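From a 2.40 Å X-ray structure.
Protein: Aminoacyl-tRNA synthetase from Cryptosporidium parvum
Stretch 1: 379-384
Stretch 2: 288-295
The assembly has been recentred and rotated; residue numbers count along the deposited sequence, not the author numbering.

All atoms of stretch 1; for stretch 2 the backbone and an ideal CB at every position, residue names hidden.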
# COMPACT_ATOMS: atom_id res chain seq x y z
N VAL A 379 -4.34 -18.90 16.68
CA VAL A 379 -4.47 -17.71 15.84
C VAL A 379 -3.24 -16.83 16.02
O VAL A 379 -2.75 -16.65 17.14
CB VAL A 379 -5.77 -16.95 16.18
CG1 VAL A 379 -6.00 -15.82 15.20
CG2 VAL A 379 -6.95 -17.90 16.19
N ARG A 380 -2.74 -16.28 14.91
CA ARG A 380 -1.45 -15.61 14.92
C ARG A 380 -1.48 -14.31 15.72
O ARG A 380 -0.61 -14.06 16.55
CB ARG A 380 -0.99 -15.35 13.48
CG ARG A 380 0.17 -14.38 13.35
CD ARG A 380 1.43 -14.90 14.01
NE ARG A 380 2.54 -13.96 13.85
CZ ARG A 380 2.76 -12.93 14.65
NH1 ARG A 380 1.95 -12.69 15.68
NH2 ARG A 380 3.79 -12.12 14.43
N ASP A 381 -2.48 -13.46 15.46
CA ASP A 381 -2.41 -12.09 15.96
C ASP A 381 -2.84 -11.93 17.41
O ASP A 381 -2.46 -10.94 18.04
CB ASP A 381 -3.27 -11.17 15.07
CG ASP A 381 -4.74 -11.53 15.10
OD1 ASP A 381 -5.05 -12.74 15.18
OD2 ASP A 381 -5.57 -10.60 15.04
N ASN A 382 -3.61 -12.87 17.96
CA ASN A 382 -4.11 -12.73 19.33
C ASN A 382 -3.91 -13.97 20.19
O ASN A 382 -4.42 -14.01 21.32
CB ASN A 382 -5.60 -12.34 19.32
CG ASN A 382 -6.46 -13.35 18.59
OD1 ASN A 382 -5.98 -14.39 18.15
ND2 ASN A 382 -7.74 -13.04 18.45
N MET A 383 -3.18 -14.97 19.70
CA MET A 383 -2.91 -16.21 20.45
C MET A 383 -4.20 -16.91 20.87
O MET A 383 -4.22 -17.65 21.86
CB MET A 383 -2.03 -15.95 21.67
CG MET A 383 -0.60 -15.58 21.32
SD MET A 383 0.15 -16.75 20.17
CE MET A 383 0.15 -18.24 21.16
N GLU A 384 -5.28 -16.70 20.13
CA GLU A 384 -6.53 -17.38 20.41
C GLU A 384 -6.39 -18.86 20.07
O GLU A 384 -5.86 -19.22 19.01
CB GLU A 384 -7.67 -16.75 19.61
CG GLU A 384 -9.06 -17.23 19.98
CD GLU A 384 -10.14 -16.48 19.21
OE1 GLU A 384 -9.78 -15.61 18.38
OE2 GLU A 384 -11.33 -16.75 19.44
N UNK A 288 2.06 -5.70 11.84
CA UNK A 288 3.12 -6.46 12.47
C UNK A 288 3.27 -6.14 13.94
O UNK A 288 2.99 -5.02 14.39
CB UNK A 288 4.45 -6.20 11.75
N UNK A 289 3.70 -7.13 14.70
CA UNK A 289 3.90 -6.98 16.14
C UNK A 289 5.33 -7.38 16.49
O UNK A 289 6.21 -7.47 15.63
CB UNK A 289 2.89 -7.82 16.93
N UNK A 290 5.57 -7.64 17.77
CA UNK A 290 6.90 -8.01 18.25
C UNK A 290 7.28 -9.44 17.93
O UNK A 290 8.44 -9.81 18.11
CB UNK A 290 6.98 -7.80 19.76
N UNK A 291 6.34 -10.26 17.46
CA UNK A 291 6.66 -11.60 17.00
C UNK A 291 7.05 -11.64 15.53
O UNK A 291 7.63 -12.64 15.08
CB UNK A 291 5.47 -12.53 17.24
N UNK A 292 6.74 -10.59 14.78
CA UNK A 292 7.06 -10.55 13.36
C UNK A 292 5.89 -10.10 12.52
O UNK A 292 5.09 -9.25 12.94
CB UNK A 292 7.53 -11.93 12.89
N UNK A 293 5.77 -10.66 11.32
CA UNK A 293 4.69 -10.29 10.41
C UNK A 293 3.33 -10.68 10.97
O UNK A 293 3.19 -11.68 11.68
CB UNK A 293 4.90 -10.95 9.04
N UNK A 294 2.33 -9.87 10.66
CA UNK A 294 0.93 -10.22 10.80
C UNK A 294 0.28 -9.89 9.47
O UNK A 294 0.14 -8.72 9.11
CB UNK A 294 0.26 -9.48 11.96
N UNK A 295 -0.10 -10.92 8.73
CA UNK A 295 -0.59 -10.66 7.39
C UNK A 295 -2.09 -10.88 7.31
O UNK A 295 -2.62 -11.81 7.93
CB UNK A 295 0.13 -11.55 6.37

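Position 288 has phi/psi of -62/149, and its CA-to-CB direction points away from stretch 1. The contact sets no preference. The deposited residue is Gly288, the first residue after a helix to leave helical angles.

Position 289 points its CB toward stretch 1. The ideal CB lies 5.1 Å from Arg380 NH2, leaving room for a short side chain between them. The guanidinium offers a positive charge and several N-H donors, so Asp, Asn or possibly Glu would suit, with the acids favoured by charge. The residue is Asp289, with chi1 in p. It forms a two-pronged salt bridge: Arg380 NH2 donates to Asp289 OD1 at 2.9 Å, and Arg380 NH1 donates to Asp289 OD2 at 3.0 Å. A water donates to both Asp289 OD2 and Asp381 O. Asp289 also opens a type I turn that ends at 292, and Asp289 OD1 accepts a hydrogen bond from the backbone N of 291.

Position 290 points away and has open space on this side. Many polar residues would fit a turn here. It is Asn290, whose side chain is hydrogen-bonded elsewhere in the structure.

Position 291 points toward stretch 1, with its ideal CB a tight 3.3 Å from Arg380 NH2. Further out lie the carbonyl Arg380 O and the side chain of Met383. A long, slender chain could reach past the guanidinium; Gln, Met or Lys are plausible. The residue is Lys291, m at chi1 and extended beyond. A water accepts from Lys291 NZ and donates to Arg380 O, 2.9 Å from each.

Position 292 has phi/psi of 132/-145. A CB here would jam against the carbonyl O of the preceding residue, which by itself calls for glycine. Gly292 is found. Its N donates to Asp289 O at 3.3 Å, closing the turn.

Position 293 points sideways, with nothing of stretch 1 within 5.5 Å of its ideal CB. Many side chains are possible. It is Leu293, whose side-chain end leads away; its backbone O lies 2.8 Å from Arg380 NH2.

Position 294 points sideways, its ideal CB 5.0 Å from both Asp381 CB and Arg380 CZ. A compact apolar residue such as Val or Ile would suit. Val294 places CG2 over one face of the guanidinium, 3.9 Å from Arg380 CZ, while CG1 packs 4.0 Å from Asp381 CB.

Position 295 points sideways, beyond reach of stretch 1, and is left open by it. It is Leu295.

Stretch 2, residues 288-295: GDNKGLVL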
# COMPACT_ATOMS: atom_id res chain seq x y z
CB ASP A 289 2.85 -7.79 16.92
CG ASP A 289 2.80 -9.26 16.52
OD1 ASP A 289 3.86 -9.84 16.20
OD2 ASP A 289 1.69 -9.83 16.53
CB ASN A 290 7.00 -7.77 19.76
CG ASN A 290 7.19 -6.31 20.11
OD1 ASN A 290 7.05 -5.43 19.26
ND2 ASN A 290 7.53 -6.05 21.37
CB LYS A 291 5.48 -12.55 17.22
CG LYS A 291 5.06 -12.69 18.67
CD LYS A 291 3.91 -13.67 18.80
CE LYS A 291 3.46 -13.80 20.23
NZ LYS A 291 2.41 -14.84 20.38
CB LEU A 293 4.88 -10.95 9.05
CG LEU A 293 5.92 -10.41 8.08
CD1 LEU A 293 5.97 -11.30 6.86
CD2 LEU A 293 5.59 -8.98 7.69
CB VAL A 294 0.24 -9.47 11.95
CG1 VAL A 294 -1.25 -9.76 11.94
CG2 VAL A 294 0.85 -9.87 13.29
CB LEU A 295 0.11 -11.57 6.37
CG LEU A 295 1.63 -11.45 6.33
CD1 LEU A 295 2.23 -12.50 5.41
CD2 LEU A 295 2.04 -10.06 5.90
O HOH W 1 -0.88 -9.10 16.90
O HOH W 2 0.27 -13.30 19.22
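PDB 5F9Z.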